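Local structure of probable glutathione S-transferase (Pseudomonas aeruginosa, 6JWK) at residues L3-F6 and T11-R14. The protein is a zeta-class member of the glutathione S-transferase superfamily, a maleylpyruvate isomerase that probably uses glutathione to turn a cis double bond of its substrate to trans. Residues are numbered along the deposited sequence; the frame is centred on the assembly and turned at random.
Sequences LYSF and TSYR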
ATOM      1  N   LEU B   3      11.179 -16.676  -6.827  1.00 32.07           N
ATOM      2  CA  LEU B   3      10.651 -15.313  -6.995  1.00 34.21           C
ATOM      3  C   LEU B   3      10.874 -14.898  -8.429  1.00 36.34           C
ATOM      4  O   LEU B   3      12.053 -14.727  -8.790  1.00 40.24           O
ATOM      5  CB  LEU B   3      11.355 -14.303  -6.088  1.00 35.32           C
ATOM      6  CG  LEU B   3      10.742 -12.923  -6.267  1.00 34.36           C
ATOM      7  CD1 LEU B   3       9.677 -12.710  -5.211  1.00 34.78           C
ATOM      8  CD2 LEU B   3      11.781 -11.831  -6.296  1.00 32.69           C
ATOM      9  N   TYR B   4       9.778 -14.667  -9.149  1.00 30.48           N
ATOM     10  CA  TYR B   4       9.761 -14.238 -10.555  1.00 32.23           C
ATOM     11  C   TYR B   4       9.926 -12.719 -10.509  1.00 36.42           C
ATOM     12  O   TYR B   4       9.096 -12.030  -9.916  1.00 35.44           O
ATOM     13  CB  TYR B   4       8.523 -14.815 -11.261  1.00 30.74           C
ATOM     14  CG  TYR B   4       8.619 -16.311 -11.423  1.00 32.90           C
ATOM     15  CD1 TYR B   4       8.316 -17.169 -10.369  1.00 31.38           C
ATOM     16  CD2 TYR B   4       9.166 -16.870 -12.581  1.00 37.61           C
ATOM     17  CE1 TYR B   4       8.500 -18.539 -10.480  1.00 31.15           C
ATOM     18  CE2 TYR B   4       9.358 -18.241 -12.707  1.00 35.77           C
ATOM     19  CZ  TYR B   4       9.002 -19.073 -11.658  1.00 37.11           C
ATOM     20  OH  TYR B   4       9.202 -20.413 -11.739  1.00 36.55           O
ATOM     21  N   SER B   5      11.034 -12.238 -11.069  1.00 35.91           N
ATOM     22  CA  SER B   5      11.559 -10.864 -10.908  1.00 30.40           C
ATOM     23  C   SER B   5      11.888 -10.315 -12.292  1.00 30.58           C
ATOM     24  O   SER B   5      12.304 -11.086 -13.131  1.00 35.92           O
ATOM     25  CB  SER B   5      12.782 -10.902 -10.008  1.00 30.41           C
ATOM     26  OG  SER B   5      13.661  -9.780 -10.228  1.00 30.95           O
ATOM     27  N   PHE B   6      11.713  -9.026 -12.523  1.00 29.91           N
ATOM     28  CA  PHE B   6      12.346  -8.291 -13.647  1.00 32.35           C
ATOM     29  C   PHE B   6      13.360  -7.311 -13.041  1.00 28.67           C
ATOM     30  O   PHE B   6      13.051  -6.631 -11.978  1.00 24.41           O
ATOM     31  CB  PHE B   6      11.255  -7.633 -14.509  1.00 36.93           C
ATOM     32  CG  PHE B   6      11.760  -6.691 -15.575  1.00 41.95           C
ATOM     33  CD1 PHE B   6      12.481  -7.173 -16.669  1.00 49.28           C
ATOM     34  CD2 PHE B   6      11.488  -5.329 -15.510  1.00 42.93           C
ATOM     35  CE1 PHE B   6      12.928  -6.306 -17.665  1.00 45.51           C
ATOM     36  CE2 PHE B   6      11.964  -4.460 -16.486  1.00 47.05           C
ATOM     37  CZ  PHE B   6      12.668  -4.951 -17.569  1.00 49.32           C
ATOM     38  N   THR B  11       9.116  -3.005  -7.653  1.00 21.48           N
ATOM     39  CA  THR B  11       8.439  -3.887  -6.677  1.00 21.11           C
ATOM     40  C   THR B  11       9.250  -5.185  -6.616  1.00 19.74           C
ATOM     41  O   THR B  11       9.342  -5.768  -5.524  1.00 19.97           O
ATOM     42  CB  THR B  11       6.942  -4.071  -7.012  1.00 19.88           C
ATOM     43  OG1 THR B  11       6.887  -4.500  -8.378  1.00 20.31           O
ATOM     44  CG2 THR B  11       6.163  -2.786  -6.839  1.00 21.25           C
ATOM     45  N   SER B  12       9.820  -5.636  -7.724  1.00 19.95           N
ATOM     46  CA  SER B  12      10.732  -6.823  -7.709  1.00 22.91           C
ATOM     47  C   SER B  12      11.951  -6.512  -6.824  1.00 21.30           C
ATOM     48  O   SER B  12      12.367  -7.349  -6.027  1.00 20.08           O
ATOM     49  CB  SER B  12      11.183  -7.214  -9.100  1.00 24.09           C
ATOM     50  OG  SER B  12      10.084  -7.622  -9.899  1.00 24.34           O
ATOM     51  N   TYR B  13      12.523  -5.336  -7.015  1.00 17.67           N
ATOM     52  CA  TYR B  13      13.716  -4.886  -6.254  1.00 20.72           C
ATOM     53  C   TYR B  13      13.401  -4.983  -4.741  1.00 17.44           C
ATOM     54  O   TYR B  13      14.236  -5.505  -3.977  1.00 17.52           O
ATOM     55  CB  TYR B  13      14.094  -3.498  -6.770  1.00 19.42           C
ATOM     56  CG  TYR B  13      15.407  -2.940  -6.274  1.00 21.79           C
ATOM     57  CD1 TYR B  13      16.305  -3.699  -5.527  1.00 20.29           C
ATOM     58  CD2 TYR B  13      15.793  -1.657  -6.646  1.00 20.76           C
ATOM     59  CE1 TYR B  13      17.512  -3.160  -5.088  1.00 21.09           C
ATOM     60  CE2 TYR B  13      17.003  -1.112  -6.218  1.00 21.79           C
ATOM     61  CZ  TYR B  13      17.865  -1.872  -5.445  1.00 21.66           C
ATOM     62  OH  TYR B  13      19.053  -1.329  -5.048  1.00 25.05           O
ATOM     63  N   ARG B  14      12.246  -4.473  -4.297  1.00 18.90           N
ATOM     64  CA  ARG B  14      11.825  -4.512  -2.863  1.00 19.98           C
ATOM     65  C   ARG B  14      11.973  -5.942  -2.339  1.00 18.69           C
ATOM     66  O   ARG B  14      12.486  -6.132  -1.284  1.00 16.16           O
ATOM     67  CB  ARG B  14      10.353  -4.117  -2.641  1.00 20.98           C
ATOM     68  CG  ARG B  14      10.003  -2.679  -2.993  1.00 21.14           C
ATOM     69  CD  ARG B  14       8.525  -2.495  -2.806  1.00 20.28           C
ATOM     70  NE  ARG B  14       8.120  -1.193  -3.258  1.00 21.40           N
ATOM     71  CZ  ARG B  14       6.881  -0.807  -3.398  1.00 22.42           C
ATOM     72  NH1 ARG B  14       5.902  -1.671  -3.180  1.00 19.16           N
ATOM     73  NH2 ARG B  14       6.617   0.424  -3.803  1.00 22.32           N
TER
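Ser5, at the end of strand 2-5, and Ser12, in the first turn of helix 10-22, bring their backbones together with CA atoms 5.2 Å apart. Ser12 carries the contact from the helix side, its CB directed at the strand. A chi1 of -63° sets its OG beside its own backbone N and anti to the carbonyl carbon, where the hydroxyl meets the strand end. There it accepts a nearly straight but weak hydrogen bond from the backbone, Phe6 N to Ser12 OG, 3.4 Å. The same OG lies 3.7 Å from Ser5 CA and is also hydrogen-bonded to Ser9 OG, in the short link between the segments. Ser12 CB packs against two oxygens, 3.5 Å from Phe6 O and 3.7 Å from Ser5 OG. The Ser5 hydroxyl is hydrogen-bonded to Arg16 NH1, one helical turn beyond Ser12; the same NH1 makes a weak hydrogen bond to Phe6 O. Two residues earlier on the strand, Leu3 packs on Val15, Arg16 and Leu19 of the same helix, and Pro53 touches Ser12. The small serine side chains are consistent with the close approach of helix start to strand end, in the opening beta-alpha-beta unit of the thioredoxin-like N-terminal domain of glutathione transferases.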